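Local coordinates for CysE, serine acetyltransferase (Brucella abortus, PDB 4HZD), which probably transfers the acetyl group of acetyl-coenzyme A to the hydroxyl of L-serine, making O-acetylserine for cysteine biosynthesis, at residues 114-119 / 168-173. Residues are numbered along the deposited sequence; the frame is centred on the assembly and turned at random.
Sequences YLKGFH and HATGLV
Leu115 occupies the N-cap position of helix 116-132, and its carbonyl O accepts the first helical bond from His119 N (3.1 Å) while lying over one face of the His119 ring, toward its rim. Lys116, in the first turn, carries the polar part of the contact. Its CG sits in the crowded position between the backbone N and the carbonyl carbon (chi1 73°), and from there the chain runs fully extended, crossing Thr170 obliquely. Lys116 CE passes 3.4 Å from His168 O. Beyond it, Lys116 NZ donates a hydrogen bond of 2.8 Å to Thr170 OG1, which stands anti to its own carbonyl carbon. The buried ammonium also bonds to Gln151 OE1 and to Ser147 OG of a second subunit, so three oxygens grip it at the subunit boundary. Gly117 follows with bare backbone: Ala169 CB points toward the helix and rests 3.7 Å from Gly117 CA. The CA atoms of Gly117 and Ala169 are 5.1 Å apart. Ala169 opens a type II turn to Leu172, closed by Leu172 N to Ala169 O (3.2 Å), with Gly171 at its third position. Just before this turn, His168 joins the contact through its backbone while its side chain reaches the bound coenzyme A. The contact thus seats the start of helix 116-132, backed by helices 51-63 and 87-101, on the turn between strands 165-166 and 172-174 of the left-handed beta-helix.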
ATOM      1  N   TYR A 114      10.166 -12.598 -14.476  1.00 22.09           N
ATOM      2  CA  TYR A 114       8.928 -12.386 -15.251  1.00 21.84           C
ATOM      3  C   TYR A 114       7.938 -13.555 -15.290  1.00 21.22           C
ATOM      4  O   TYR A 114       6.710 -13.357 -15.248  1.00 20.55           O
ATOM      5  CB  TYR A 114       9.229 -11.847 -16.673  1.00 19.89           C
ATOM      6  CG  TYR A 114      10.098 -10.609 -16.674  1.00 22.23           C
ATOM      7  CD1 TYR A 114       9.718  -9.460 -15.961  1.00 22.30           C
ATOM      8  CD2 TYR A 114      11.344 -10.593 -17.341  1.00 20.98           C
ATOM      9  CE1 TYR A 114      10.544  -8.337 -15.909  1.00 22.73           C
ATOM     10  CE2 TYR A 114      12.160  -9.467 -17.314  1.00 22.66           C
ATOM     11  CZ  TYR A 114      11.743  -8.330 -16.616  1.00 21.97           C
ATOM     12  OH  TYR A 114      12.554  -7.217 -16.555  1.00 21.77           O
ATOM     13  N   LEU A 115       8.457 -14.775 -15.336  1.00 21.21           N
ATOM     14  CA  LEU A 115       7.590 -15.874 -15.729  1.00 22.06           C
ATOM     15  C   LEU A 115       6.885 -16.523 -14.543  1.00 19.89           C
ATOM     16  O   LEU A 115       7.507 -17.166 -13.681  1.00 17.88           O
ATOM     17  CB  LEU A 115       8.294 -16.865 -16.655  1.00 22.72           C
ATOM     18  CG  LEU A 115       9.077 -16.143 -17.766  1.00 23.07           C
ATOM     19  CD1 LEU A 115      10.041 -17.107 -18.453  1.00 25.56           C
ATOM     20  CD2 LEU A 115       8.157 -15.420 -18.753  1.00 23.51           C
ATOM     21  N   LYS A 116       5.575 -16.314 -14.496  1.00 18.85           N
ATOM     22  CA  LYS A 116       4.780 -16.754 -13.346  1.00 19.04           C
ATOM     23  C   LYS A 116       4.791 -18.269 -13.174  1.00 20.26           C
ATOM     24  O   LYS A 116       4.689 -18.757 -12.061  1.00 21.40           O
ATOM     25  CB  LYS A 116       3.337 -16.172 -13.394  1.00 19.29           C
ATOM     26  CG  LYS A 116       2.434 -16.796 -14.447  1.00 18.00           C
ATOM     27  CD  LYS A 116       1.124 -16.001 -14.603  1.00 18.80           C
ATOM     28  CE  LYS A 116       0.089 -16.837 -15.362  1.00 20.17           C
ATOM     29  NZ  LYS A 116      -1.074 -15.982 -15.770  1.00 18.98           N
ATOM     30  N   GLY A 117       5.004 -19.032 -14.259  1.00 20.93           N
ATOM     31  CA  GLY A 117       5.164 -20.489 -14.108  1.00 22.96           C
ATOM     32  C   GLY A 117       6.350 -20.837 -13.207  1.00 22.19           C
ATOM     33  O   GLY A 117       6.231 -21.651 -12.277  1.00 20.72           O
ATOM     34  N   PHE A 118       7.492 -20.200 -13.458  1.00 21.95           N
ATOM     35  CA  PHE A 118       8.678 -20.422 -12.632  1.00 19.94           C
ATOM     36  C   PHE A 118       8.412 -19.950 -11.177  1.00 20.25           C
ATOM     37  O   PHE A 118       8.761 -20.644 -10.219  1.00 18.98           O
ATOM     38  CB  PHE A 118       9.902 -19.691 -13.229  1.00 19.63           C
ATOM     39  CG  PHE A 118      11.096 -19.712 -12.335  1.00 20.84           C
ATOM     40  CD1 PHE A 118      11.914 -20.834 -12.287  1.00 21.22           C
ATOM     41  CD2 PHE A 118      11.427 -18.593 -11.543  1.00 21.43           C
ATOM     42  CE1 PHE A 118      13.028 -20.863 -11.459  1.00 21.54           C
ATOM     43  CE2 PHE A 118      12.542 -18.613 -10.714  1.00 22.81           C
ATOM     44  CZ  PHE A 118      13.340 -19.757 -10.655  1.00 21.12           C
ATOM     45  N   HIS A 119       7.764 -18.794 -11.006  1.00 19.48           N
ATOM     46  CA  HIS A 119       7.438 -18.303  -9.661  1.00 19.44           C
ATOM     47  C   HIS A 119       6.492 -19.270  -8.964  1.00 20.09           C
ATOM     48  O   HIS A 119       6.662 -19.574  -7.768  1.00 21.31           O
ATOM     49  CB  HIS A 119       6.801 -16.913  -9.709  1.00 19.30           C
ATOM     50  CG  HIS A 119       7.673 -15.869 -10.365  1.00 19.75           C
ATOM     51  ND1 HIS A 119       7.175 -14.899 -11.134  1.00 20.60           N
ATOM     52  CD2 HIS A 119       9.049 -15.732 -10.396  1.00 18.88           C
ATOM     53  CE1 HIS A 119       8.187 -14.142 -11.608  1.00 19.99           C
ATOM     54  NE2 HIS A 119       9.329 -14.656 -11.144  1.00 19.94           N
ATOM     55  N   HIS A 168       3.713 -20.489 -19.651  1.00 23.48           N
ATOM     56  CA  HIS A 168       2.458 -19.648 -19.671  1.00 22.60           C
ATOM     57  C   HIS A 168       1.657 -19.801 -18.404  1.00 21.31           C
ATOM     58  O   HIS A 168       1.288 -18.800 -17.811  1.00 22.75           O
ATOM     59  CB  HIS A 168       1.583 -19.888 -20.924  1.00 21.43           C
ATOM     60  CG  HIS A 168       2.306 -19.649 -22.225  1.00 22.69           C
ATOM     61  ND1 HIS A 168       2.889 -18.469 -22.529  1.00 23.32           N
ATOM     62  CD2 HIS A 168       2.550 -20.501 -23.321  1.00 22.78           C
ATOM     63  CE1 HIS A 168       3.491 -18.548 -23.748  1.00 22.11           C
ATOM     64  NE2 HIS A 168       3.287 -19.789 -24.231  1.00 23.48           N
ATOM     65  N   ALA A 169       1.455 -21.058 -17.972  1.00 22.57           N
ATOM     66  CA  ALA A 169       0.898 -21.482 -16.662  1.00 19.56           C
ATOM     67  C   ALA A 169      -0.554 -21.204 -16.343  1.00 20.12           C
ATOM     68  O   ALA A 169      -1.147 -21.944 -15.560  1.00 20.97           O
ATOM     69  CB  ALA A 169       1.799 -21.010 -15.491  1.00 22.17           C
ATOM     70  N   THR A 170      -1.147 -20.154 -16.899  1.00 19.65           N
ATOM     71  CA  THR A 170      -2.508 -19.799 -16.483  1.00 20.49           C
ATOM     72  C   THR A 170      -3.487 -20.998 -16.509  1.00 22.43           C
ATOM     73  O   THR A 170      -3.696 -21.607 -17.551  1.00 22.61           O
ATOM     74  CB  THR A 170      -3.106 -18.750 -17.439  1.00 21.01           C
ATOM     75  OG1 THR A 170      -2.168 -17.688 -17.663  1.00 19.39           O
ATOM     76  CG2 THR A 170      -4.511 -18.242 -16.921  1.00 22.01           C
ATOM     77  N   GLY A 171      -4.131 -21.287 -15.377  1.00 22.71           N
ATOM     78  CA  GLY A 171      -5.245 -22.248 -15.340  1.00 24.14           C
ATOM     79  C   GLY A 171      -4.795 -23.636 -14.881  1.00 25.57           C
ATOM     80  O   GLY A 171      -5.589 -24.555 -14.835  1.00 24.55           O
ATOM     81  N   LEU A 172      -3.508 -23.779 -14.569  1.00 22.29           N
ATOM     82  CA  LEU A 172      -3.005 -25.020 -14.028  1.00 21.64           C
ATOM     83  C   LEU A 172      -3.670 -25.424 -12.734  1.00 21.22           C
ATOM     84  O   LEU A 172      -3.762 -24.638 -11.795  1.00 21.64           O
ATOM     85  CB  LEU A 172      -1.476 -24.977 -13.828  1.00 20.72           C
ATOM     86  CG  LEU A 172      -0.787 -26.242 -13.282  1.00 21.92           C
ATOM     87  CD1 LEU A 172      -0.791 -27.384 -14.306  1.00 20.02           C
ATOM     88  CD2 LEU A 172       0.644 -25.932 -12.876  1.00 22.88           C
ATOM     89  N   VAL A 173      -4.120 -26.675 -12.711  1.00 20.51           N
ATOM     90  CA  VAL A 173      -4.631 -27.319 -11.518  1.00 20.54           C
ATOM     91  C   VAL A 173      -3.917 -28.678 -11.306  1.00 21.24           C
ATOM     92  O   VAL A 173      -3.885 -29.560 -12.191  1.00 20.95           O
ATOM     93  CB  VAL A 173      -6.172 -27.527 -11.565  1.00 19.46           C
ATOM     94  CG1 VAL A 173      -6.645 -28.288 -10.343  1.00 19.53           C
ATOM     95  CG2 VAL A 173      -6.949 -26.215 -11.686  1.00 18.97           C
TER